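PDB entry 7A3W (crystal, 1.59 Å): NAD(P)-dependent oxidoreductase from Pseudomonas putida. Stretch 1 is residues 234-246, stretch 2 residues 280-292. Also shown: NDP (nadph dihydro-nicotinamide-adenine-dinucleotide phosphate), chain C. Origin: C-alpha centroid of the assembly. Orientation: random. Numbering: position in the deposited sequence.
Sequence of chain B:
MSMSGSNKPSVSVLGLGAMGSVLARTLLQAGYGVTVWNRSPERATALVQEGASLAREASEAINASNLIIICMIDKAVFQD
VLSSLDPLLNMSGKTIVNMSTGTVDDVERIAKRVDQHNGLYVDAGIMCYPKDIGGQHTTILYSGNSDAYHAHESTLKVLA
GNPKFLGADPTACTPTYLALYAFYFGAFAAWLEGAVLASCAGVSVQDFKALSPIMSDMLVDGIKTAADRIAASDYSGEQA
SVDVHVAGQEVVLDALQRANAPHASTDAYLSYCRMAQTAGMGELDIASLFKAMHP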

# COMPACT_ATOMS: atom_id res chain seq x y z
N ASP B 234 14.52 -5.43 16.51
CA ASP B 234 15.68 -4.52 16.30
C ASP B 234 15.17 -3.19 15.74
O ASP B 234 15.02 -3.07 14.50
CB ASP B 234 16.70 -5.13 15.35
CG ASP B 234 17.84 -4.18 15.01
OD1 ASP B 234 18.02 -3.19 15.76
OD2 ASP B 234 18.54 -4.43 14.01
N TYR B 235 14.91 -2.22 16.61
CA TYR B 235 14.24 -0.95 16.28
C TYR B 235 15.22 0.22 16.36
O TYR B 235 14.73 1.33 16.56
CB TYR B 235 13.06 -0.75 17.22
CG TYR B 235 12.01 -1.82 17.12
CD1 TYR B 235 11.44 -2.14 15.90
CD2 TYR B 235 11.62 -2.54 18.24
CE1 TYR B 235 10.47 -3.12 15.80
CE2 TYR B 235 10.65 -3.53 18.15
CZ TYR B 235 10.07 -3.82 16.93
OH TYR B 235 9.12 -4.78 16.78
N SER B 236 16.52 -0.00 16.19
CA SER B 236 17.55 1.07 16.16
C SER B 236 17.14 2.12 15.11
O SER B 236 16.73 1.73 14.00
CB SER B 236 18.93 0.53 15.87
OG SER B 236 19.00 -0.02 14.56
N GLY B 237 17.27 3.40 15.45
CA GLY B 237 16.65 4.52 14.71
C GLY B 237 17.59 5.22 13.76
O GLY B 237 17.26 6.34 13.37
N GLU B 238 18.67 4.59 13.29
CA GLU B 238 19.68 5.29 12.45
C GLU B 238 19.14 5.66 11.06
O GLU B 238 19.73 6.57 10.42
CB GLU B 238 20.99 4.51 12.39
CG GLU B 238 20.91 3.22 11.60
CD GLU B 238 20.20 2.10 12.34
OE1 GLU B 238 19.81 1.14 11.67
OE2 GLU B 238 20.00 2.21 13.57
N GLN B 239 18.08 5.01 10.56
CA GLN B 239 17.53 5.32 9.21
C GLN B 239 16.62 6.54 9.32
O GLN B 239 16.77 7.51 8.51
CB GLN B 239 16.79 4.10 8.65
CG GLN B 239 17.73 2.97 8.25
CD GLN B 239 18.64 3.39 7.12
OE1 GLN B 239 18.18 3.86 6.09
NE2 GLN B 239 19.93 3.19 7.30
N ALA B 240 15.75 6.54 10.32
CA ALA B 240 14.81 7.65 10.58
C ALA B 240 14.10 7.35 11.89
O ALA B 240 13.75 6.18 12.11
CB ALA B 240 13.83 7.81 9.46
N SER B 241 13.88 8.36 12.73
CA SER B 241 13.17 8.16 14.00
C SER B 241 11.66 8.29 13.79
O SER B 241 11.21 9.04 12.92
CB SER B 241 13.62 9.14 15.04
OG SER B 241 13.24 10.45 14.67
N VAL B 242 10.89 7.65 14.65
CA VAL B 242 9.44 7.96 14.76
C VAL B 242 9.25 9.49 14.85
O VAL B 242 8.34 10.02 14.19
CB VAL B 242 8.83 7.20 15.95
CG1 VAL B 242 7.44 7.70 16.27
CG2 VAL B 242 8.86 5.70 15.71
N ASP B 243 10.04 10.21 15.65
CA ASP B 243 9.80 11.65 15.88
C ASP B 243 9.91 12.43 14.56
O ASP B 243 9.12 13.32 14.30
CB ASP B 243 10.78 12.19 16.93
CG ASP B 243 10.47 11.76 18.35
OD1 ASP B 243 9.33 11.38 18.64
OD2 ASP B 243 11.40 11.79 19.15
N VAL B 244 10.86 12.06 13.69
CA VAL B 244 11.05 12.74 12.38
C VAL B 244 9.89 12.34 11.45
O VAL B 244 9.36 13.24 10.75
CB VAL B 244 12.46 12.45 11.83
CG1 VAL B 244 12.61 12.84 10.38
CG2 VAL B 244 13.52 13.14 12.70
N HIS B 245 9.44 11.08 11.47
CA HIS B 245 8.23 10.64 10.74
C HIS B 245 7.04 11.51 11.15
O HIS B 245 6.28 11.98 10.28
CB HIS B 245 7.90 9.17 11.00
CG HIS B 245 8.72 8.21 10.19
ND1 HIS B 245 9.93 7.73 10.62
CD2 HIS B 245 8.46 7.60 9.02
CE1 HIS B 245 10.43 6.90 9.71
NE2 HIS B 245 9.54 6.79 8.73
N VAL B 246 6.90 11.78 12.44
CA VAL B 246 5.73 12.55 12.92
C VAL B 246 5.85 13.99 12.38
O VAL B 246 4.84 14.52 11.85
CB VAL B 246 5.61 12.50 14.45
CG1 VAL B 246 4.60 13.53 14.96
CG2 VAL B 246 5.17 11.13 14.91
N GLY B 280 7.60 5.79 24.49
CA GLY B 280 9.04 6.12 24.59
C GLY B 280 9.82 5.59 23.40
O GLY B 280 11.03 5.25 23.56
N MET B 281 9.18 5.50 22.23
CA MET B 281 9.83 4.94 21.02
C MET B 281 10.16 6.05 20.01
O MET B 281 10.53 5.69 18.88
CB MET B 281 8.94 3.88 20.36
CG MET B 281 8.38 2.92 21.38
SD MET B 281 7.48 1.51 20.65
CE MET B 281 8.86 0.38 20.54
N GLY B 282 10.09 7.32 20.41
CA GLY B 282 10.34 8.47 19.52
C GLY B 282 11.64 8.35 18.73
O GLY B 282 11.66 8.74 17.55
N GLU B 283 12.70 7.83 19.33
CA GLU B 283 14.05 7.81 18.70
C GLU B 283 14.21 6.58 17.82
O GLU B 283 15.22 6.52 17.11
CB GLU B 283 15.14 7.88 19.77
CG GLU B 283 14.94 9.03 20.73
N LEU B 284 13.25 5.64 17.86
CA LEU B 284 13.40 4.30 17.24
C LEU B 284 12.91 4.33 15.80
O LEU B 284 12.19 5.26 15.41
CB LEU B 284 12.61 3.26 18.02
CG LEU B 284 13.00 3.10 19.49
CD1 LEU B 284 12.21 1.97 20.13
CD2 LEU B 284 14.49 2.88 19.65
N ASP B 285 13.28 3.29 15.05
CA ASP B 285 12.79 3.01 13.68
C ASP B 285 11.26 2.94 13.68
O ASP B 285 10.63 2.55 14.70
CB ASP B 285 13.36 1.69 13.16
CG ASP B 285 13.15 1.49 11.67
OD1 ASP B 285 13.98 2.02 10.89
OD2 ASP B 285 12.16 0.80 11.31
N ILE B 286 10.67 3.26 12.54
CA ILE B 286 9.20 3.28 12.33
C ILE B 286 8.63 1.87 12.51
O ILE B 286 7.46 1.79 12.88
CB ILE B 286 8.85 3.90 10.96
CG1 ILE B 286 7.36 4.28 10.89
CG2 ILE B 286 9.29 3.02 9.79
CD1 ILE B 286 7.01 5.45 11.76
N ALA B 287 9.42 0.82 12.32
CA ALA B 287 8.97 -0.57 12.56
C ALA B 287 8.48 -0.73 14.01
O ALA B 287 7.61 -1.56 14.24
CB ALA B 287 10.06 -1.56 12.20
N SER B 288 8.96 0.08 14.95
CA SER B 288 8.58 -0.01 16.39
C SER B 288 7.07 0.21 16.56
O SER B 288 6.55 -0.13 17.63
CB SER B 288 9.38 0.96 17.21
OG SER B 288 9.03 2.30 16.91
N LEU B 289 6.38 0.79 15.57
CA LEU B 289 4.91 0.99 15.66
C LEU B 289 4.22 -0.37 15.86
O LEU B 289 3.22 -0.41 16.56
CB LEU B 289 4.38 1.66 14.39
CG LEU B 289 4.20 3.17 14.45
CD1 LEU B 289 5.48 3.87 14.87
CD2 LEU B 289 3.73 3.66 13.10
N PHE B 290 4.75 -1.45 15.28
CA PHE B 290 4.18 -2.81 15.44
C PHE B 290 4.05 -3.13 16.94
O PHE B 290 2.98 -3.58 17.36
CB PHE B 290 5.01 -3.86 14.74
CG PHE B 290 4.48 -5.26 14.86
CD1 PHE B 290 4.78 -6.05 15.96
CD2 PHE B 290 3.70 -5.82 13.85
CE1 PHE B 290 4.33 -7.35 16.05
CE2 PHE B 290 3.25 -7.13 13.94
CZ PHE B 290 3.57 -7.90 15.04
N LYS B 291 5.12 -2.88 17.70
CA LYS B 291 5.18 -3.20 19.15
C LYS B 291 4.25 -2.26 19.89
O LYS B 291 3.58 -2.73 20.84
CB LYS B 291 6.65 -3.12 19.61
CG LYS B 291 6.91 -3.13 21.10
CD LYS B 291 8.40 -2.96 21.40
CE LYS B 291 8.70 -2.85 22.87
NZ LYS B 291 8.46 -4.15 23.54
N ALA B 292 4.14 -0.99 19.48
CA ALA B 292 3.29 0.01 20.17
C ALA B 292 1.81 -0.34 19.95
O ALA B 292 0.96 -0.09 20.83
CB ALA B 292 3.58 1.39 19.64
PA NDP C . 17.39 14.25 11.93
O1A NDP C . 18.33 13.08 11.94
O2A NDP C . 16.55 14.62 13.13
O5B NDP C . 18.29 15.51 11.59
C5B NDP C . 17.75 16.85 11.70
C4B NDP C . 18.81 17.83 11.31
O4B NDP C . 18.27 19.18 11.43
C3B NDP C . 20.08 17.81 12.18
O3B NDP C . 21.24 18.17 11.42
C2B NDP C . 19.78 18.92 13.17
O2B NDP C . 20.95 19.48 13.75
C1B NDP C . 19.14 19.93 12.22
N9A NDP C . 18.41 20.99 12.90
C8A NDP C . 17.32 20.93 13.72
N7A NDP C . 16.97 22.10 14.20
C5A NDP C . 17.87 22.98 13.65
C6A NDP C . 18.03 24.37 13.75
N6A NDP C . 17.25 25.15 14.49
N1A NDP C . 19.04 24.93 13.04
C2A NDP C . 19.83 24.15 12.29
N3A NDP C . 19.79 22.83 12.13
C4A NDP C . 18.77 22.31 12.84
O3 NDP C . 16.46 14.22 10.63
PN NDP C . 16.62 13.45 9.23
O1N NDP C . 18.01 13.54 8.72
O2N NDP C . 16.05 12.10 9.40
O5D NDP C . 15.61 14.27 8.32
C5D NDP C . 16.02 15.53 7.75
C4D NDP C . 14.98 15.98 6.77
O4D NDP C . 14.98 15.08 5.65
C3D NDP C . 13.53 16.07 7.28
O3D NDP C . 12.91 17.20 6.69
C2D NDP C . 12.92 14.76 6.80
O2D NDP C . 11.49 14.77 6.67
C1D NDP C . 13.65 14.59 5.47
N1N NDP C . 13.70 13.16 5.06
C2N NDP C . 14.32 12.20 5.83
C3N NDP C . 14.27 10.86 5.48
C7N NDP C . 14.89 9.77 6.33
O7N NDP C . 14.68 8.60 5.98
N7N NDP C . 15.61 10.06 7.42
C4N NDP C . 13.60 10.48 4.22
C5N NDP C . 13.19 11.60 3.39
C6N NDP C . 13.06 12.80 3.90
P2B NDP C . 21.46 18.79 15.15
O1X NDP C . 22.29 19.85 15.84
O2X NDP C . 20.24 18.43 15.94
O3X NDP C . 22.28 17.60 14.67
O HOH W 1 16.21 3.36 11.73
O HOH W 2 12.49 4.49 10.49

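What is unusual here is that the direct hydrogen bonds across the contact are made by backbone atoms alone, two of them from the first turn of a helix, while side chains contribute packing, and waters link the backbones and the Asp285 carboxylate. Three such bonds cross the contact. Asp285 N donates to Tyr235 O at 2.9 Å with an N-H...O angle of 162°, Val242 N to Leu284 O at 2.8 Å and 149°, and Asp243 N to Gly282 O at 2.9 Å and 154°. Val242 N also lies 3.2 Å from Gly282 O, but the angle is too poor for a bond.

The last two bonds use the first amides of the helix that begins at Val242. Such amides have no preceding helical carbonyl to satisfy them, and here the carbonyls of Gly282 and Leu284 do so. Both acceptors belong to the type I turn from Met281 to Leu284, closed by Leu284 N to Met281 O at 2.9 Å. Ser241, the N-cap, serves a third amide: its OG accepts from Val244 N at 3.0 Å.

Gly237 permits a close backbone approach. Gly237 CA lies 4.1 Å from Leu284 CA and makes a CA-H...O contact with Glu283 O, 3.4 Å from Gly237 CA and 170° at the hydrogen. An ideal CB on Gly237 would stand 1.9 Å from Glu283 O, a clash. At Gly282 the limit is the Asp243 carboxylate as it is placed: an ideal CB would clash with Asp243 OD2 at 2.6 Å.

The Tyr235 ring forms one packing site. Ser288 CA sits 3.8 Å from the centroid of the Tyr235 ring, 20° off the normal, so its CH group addresses the ring face. Tyr235 CE1 also meets Ala287 CB at 3.9 Å, and Tyr235 CB meets Leu284 CD1 at 4.1 Å. The other patch gathers around Val242, whose CB points toward stretch 2 and whose CG2 reaches Leu289 CD1 at 3.9 Å. Nearby, Ile286 CD1 lies over one face of the His245 imidazole, a CH-pi contact, 3.8 Å from its centroid and 18° off the normal. That ring is held by His245 ND1 donating to Ser241 O at 2.9 Å.

Two waters fill the polar gap beside Asp285. Water 1 donates to Ser236 O (2.8 Å) and Asp285 OD1 (2.7 Å) while accepting from Gln239 N (2.8 Å). Water 2 donates to Ala240 O at 2.7 Å, accepts from Ile286 N at 3.0 Å, and donates weakly to Asp285 OD1 at 2.9 Å. In all, the contact buries 801 Å², summed over both sides.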